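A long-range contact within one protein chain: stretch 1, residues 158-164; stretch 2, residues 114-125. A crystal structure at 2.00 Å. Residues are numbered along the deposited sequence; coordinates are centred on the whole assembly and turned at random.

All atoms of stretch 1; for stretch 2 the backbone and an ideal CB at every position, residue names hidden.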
# COMPACT_ATOMS: atom_id res chain seq x y z
N THR A 158 20.05 -6.59 -2.35
CA THR A 158 20.65 -5.72 -3.36
C THR A 158 19.67 -5.47 -4.53
O THR A 158 19.48 -4.36 -4.95
CB THR A 158 21.97 -6.32 -3.86
OG1 THR A 158 22.92 -6.37 -2.77
CG2 THR A 158 22.60 -5.42 -4.99
N PHE A 159 19.08 -6.53 -5.06
CA PHE A 159 18.09 -6.40 -6.12
C PHE A 159 16.92 -5.48 -5.75
O PHE A 159 16.57 -4.56 -6.52
CB PHE A 159 17.54 -7.75 -6.55
CG PHE A 159 16.37 -7.62 -7.45
CD1 PHE A 159 16.57 -7.32 -8.79
CD2 PHE A 159 15.08 -7.70 -6.95
CE1 PHE A 159 15.46 -7.13 -9.66
CE2 PHE A 159 13.99 -7.48 -7.79
CZ PHE A 159 14.19 -7.21 -9.16
N MET A 160 16.32 -5.74 -4.58
CA MET A 160 15.22 -4.95 -4.04
C MET A 160 15.59 -3.49 -3.96
O MET A 160 14.81 -2.65 -4.38
CB MET A 160 14.77 -5.42 -2.65
CG MET A 160 13.92 -6.65 -2.67
SD MET A 160 12.52 -6.58 -3.79
CE MET A 160 11.60 -5.19 -3.20
N GLN A 161 16.78 -3.24 -3.44
CA GLN A 161 17.26 -1.90 -3.27
C GLN A 161 17.52 -1.20 -4.61
O GLN A 161 17.24 -0.05 -4.73
CB GLN A 161 18.50 -1.92 -2.40
CG GLN A 161 18.13 -2.13 -0.91
CD GLN A 161 19.36 -2.19 -0.02
OE1 GLN A 161 20.49 -2.22 -0.52
NE2 GLN A 161 19.15 -2.21 1.30
N SER A 162 18.03 -1.91 -5.61
CA SER A 162 18.16 -1.35 -6.96
C SER A 162 16.80 -0.92 -7.55
O SER A 162 16.74 0.14 -8.14
CB SER A 162 18.91 -2.29 -7.91
OG SER A 162 18.05 -3.32 -8.36
N LEU A 163 15.73 -1.68 -7.32
CA LEU A 163 14.38 -1.32 -7.78
C LEU A 163 13.82 -0.17 -6.92
O LEU A 163 13.27 0.82 -7.43
CB LEU A 163 13.43 -2.53 -7.73
CG LEU A 163 12.03 -2.38 -8.32
CD1 LEU A 163 12.07 -1.89 -9.82
CD2 LEU A 163 11.30 -3.73 -8.18
N MET A 164 14.06 -0.23 -5.62
CA MET A 164 13.69 0.91 -4.76
C MET A 164 14.33 2.22 -5.24
O MET A 164 13.65 3.25 -5.30
CB MET A 164 14.05 0.66 -3.31
CG MET A 164 13.26 -0.48 -2.66
SD MET A 164 14.01 -0.98 -1.06
CE MET A 164 13.65 0.45 -0.05
N UNK A 114 4.44 2.42 -2.92
CA UNK A 114 4.55 1.15 -2.21
C UNK A 114 5.09 0.10 -3.12
O UNK A 114 4.41 -0.32 -4.08
CB UNK A 114 3.20 0.71 -1.64
N UNK A 115 6.30 -0.37 -2.80
CA UNK A 115 6.89 -1.51 -3.47
C UNK A 115 6.80 -2.66 -2.48
O UNK A 115 7.61 -2.77 -1.59
CB UNK A 115 8.33 -1.24 -3.91
N UNK A 116 5.76 -3.48 -2.63
CA UNK A 116 5.44 -4.47 -1.63
C UNK A 116 6.41 -5.67 -1.74
O UNK A 116 6.85 -6.06 -2.84
CB UNK A 116 3.99 -4.92 -1.78
N UNK A 117 6.77 -6.18 -0.58
CA UNK A 117 7.63 -7.36 -0.41
C UNK A 117 7.55 -7.75 1.05
O UNK A 117 7.11 -6.94 1.90
CB UNK A 117 9.07 -7.09 -0.84
N UNK A 118 7.95 -9.00 1.38
CA UNK A 118 8.46 -10.05 0.51
C UNK A 118 7.43 -10.82 -0.30
O UNK A 118 7.83 -11.56 -1.20
CB UNK A 118 9.25 -11.05 1.36
N UNK A 119 6.15 -10.69 0.05
CA UNK A 119 5.06 -11.32 -0.72
C UNK A 119 4.47 -10.25 -1.68
O UNK A 119 5.09 -9.20 -1.87
CB UNK A 119 3.98 -11.88 0.21
N UNK A 120 3.29 -10.51 -2.25
CA UNK A 120 2.57 -9.51 -3.04
C UNK A 120 3.49 -8.87 -4.11
O UNK A 120 3.49 -7.66 -4.35
CB UNK A 120 2.00 -8.43 -2.12
N UNK A 121 4.28 -9.73 -4.79
CA UNK A 121 5.25 -9.23 -5.78
C UNK A 121 5.41 -10.09 -6.99
O UNK A 121 6.43 -10.02 -7.67
CB UNK A 121 6.62 -9.07 -5.13
N UNK A 122 4.39 -10.88 -7.32
CA UNK A 122 4.47 -11.78 -8.47
C UNK A 122 4.69 -11.05 -9.79
O UNK A 122 5.41 -11.55 -10.63
CB UNK A 122 3.19 -12.62 -8.56
N UNK A 123 4.09 -9.89 -9.99
CA UNK A 123 4.25 -9.18 -11.25
C UNK A 123 5.73 -8.84 -11.49
O UNK A 123 6.26 -8.97 -12.59
CB UNK A 123 3.40 -7.91 -11.26
N UNK A 124 6.40 -8.39 -10.44
CA UNK A 124 7.85 -8.15 -10.50
C UNK A 124 8.59 -9.43 -10.91
O UNK A 124 9.43 -9.39 -11.79
CB UNK A 124 8.37 -7.65 -9.15
N UNK A 125 8.29 -10.55 -10.26
CA UNK A 125 8.91 -11.84 -10.64
C UNK A 125 8.72 -12.14 -12.13
O UNK A 125 9.64 -12.54 -12.85
CB UNK A 125 8.32 -12.98 -9.81

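Stretch 1 is a single helical segment whose near side offers Phe159, Met160, Leu163 and Met164: carbon and sulfur, with no charge. Whatever faces it should therefore pack rather than bond.

At position 114 the backbone is extended and nothing of stretch 1 lies within 5.5 Å of the ideal CB, so this contact sets no preference. The residue is Glu114, whose carboxylate is hydrogen-bonded elsewhere in the structure.

Position 115 is different. Its CA-to-CB bond points toward the helix, and the ideal CB stands 5.1 Å from Met164 CG and 5.2 Å from Met160 CE. That gap is too wide for a methyl group to close, and the lining is wholly apolar, so leucine, isoleucine or methionine would suit. Leu115 takes the place and gives up more area to the contact than any other residue of the two stretches. Leu115 CD2 enters the space between three side chains, 3.7 Å from Met164 CG, 3.8 Å from Leu163 CG and 3.9 Å from Met160 CE; the chi1 t, chi2 p rotamer carries the methyl there.

At 116 the extended chain turns CA-to-CB away, leaving the choice to other surroundings. Asp116 is found, with OD1 hydrogen-bonded elsewhere.

Position 117 points toward the helix again, but here the ideal CB is already 3.9 Å from Met160 CE. Little needs to be added on this side, and a small residue such as alanine, serine or cysteine fits readily. In Ser117 the CB itself makes the 3.9 Å contact with Met160 CE, while OG is hydrogen-bonded elsewhere in the structure.

The next three positions leave the helix. Phi near -79° at 118 permits proline, and the peptide bond before it is cis, a form found far more often before proline than before other residues; Pro118 is the residue. Position 119 is out of reach and holds Asn119. At 120 both phi and psi are positive (51/43), a conformation that glycine, asparagine or aspartate adopts most easily, yet His120 occupies it.

Position 121 points toward stretch 1 from a distance: nothing lies within 5.5 Å of its ideal CB, so only a long side chain could touch the helix. It is also the N-cap position, where serine, threonine, aspartate or asparagine is common. Met121 meets the demand for reach instead, its CE coming to 3.7 Å from Met160 SD.

Positions 122 and 123, in the first turn of the following helix, are out of reach and hold Thr122 and Ala123.

At 124 CA-to-CB points toward stretch 1, and the ideal CB is 5.0 Å from Leu163 CD2, with the Phe159 ring also nearby. A branched or long aliphatic chain would suit. Ile124 serves both neighbours: CD1 lies 3.9 Å from Leu163 CD2, and CG2 approaches the edge of the Phe159 ring, 4.3 Å from CE2 of Phe159.

Position 125 points away, leaving its identity open; the ring of Phe125 comes no nearer than 6.5 Å, from its CE1 to Phe159 CE2.

Stretch 2 114-125: ELDSPNHMTAIF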
# COMPACT_ATOMS: atom_id res chain seq x y z
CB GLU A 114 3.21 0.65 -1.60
CG GLU A 114 3.41 -0.61 -0.74
CD GLU A 114 2.15 -1.27 -0.20
OE1 GLU A 114 1.05 -0.67 -0.22
OE2 GLU A 114 2.28 -2.45 0.23
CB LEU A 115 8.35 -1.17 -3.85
CG LEU A 115 9.05 -2.14 -4.81
CD1 LEU A 115 8.43 -2.06 -6.19
CD2 LEU A 115 10.55 -1.85 -4.85
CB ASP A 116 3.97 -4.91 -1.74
CG ASP A 116 3.44 -5.54 -0.46
OD1 ASP A 116 4.25 -5.90 0.44
OD2 ASP A 116 2.18 -5.72 -0.39
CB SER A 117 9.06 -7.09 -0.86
OG SER A 117 9.87 -6.51 0.15
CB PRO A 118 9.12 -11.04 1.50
CG PRO A 118 8.45 -10.84 2.74
CD PRO A 118 7.95 -9.41 2.79
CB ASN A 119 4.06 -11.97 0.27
CG ASN A 119 3.38 -13.25 -0.28
OD1 ASN A 119 3.59 -14.40 0.23
ND2 ASN A 119 2.54 -13.07 -1.29
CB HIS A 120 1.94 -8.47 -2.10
CG HIS A 120 0.73 -8.98 -1.38
ND1 HIS A 120 -0.47 -9.22 -2.02
CD2 HIS A 120 0.53 -9.32 -0.08
CE1 HIS A 120 -1.35 -9.68 -1.14
NE2 HIS A 120 -0.78 -9.73 0.05
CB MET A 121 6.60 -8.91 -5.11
CG MET A 121 7.31 -10.04 -4.43
SD MET A 121 8.90 -9.63 -3.68
CE MET A 121 9.66 -8.67 -4.99
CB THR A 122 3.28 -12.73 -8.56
OG1 THR A 122 3.14 -13.40 -7.31
CG2 THR A 122 3.51 -13.78 -9.64
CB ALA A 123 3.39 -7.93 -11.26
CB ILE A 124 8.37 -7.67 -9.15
CG1 ILE A 124 7.92 -6.21 -8.88
CG2 ILE A 124 9.87 -7.77 -9.08
CD1 ILE A 124 8.07 -5.75 -7.43
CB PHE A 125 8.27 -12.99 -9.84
CG PHE A 125 8.55 -12.96 -8.34
CD1 PHE A 125 9.61 -12.28 -7.81
CD2 PHE A 125 7.76 -13.71 -7.49
CE1 PHE A 125 9.88 -12.32 -6.43
CE2 PHE A 125 8.01 -13.74 -6.10
CZ PHE A 125 9.07 -13.06 -5.59
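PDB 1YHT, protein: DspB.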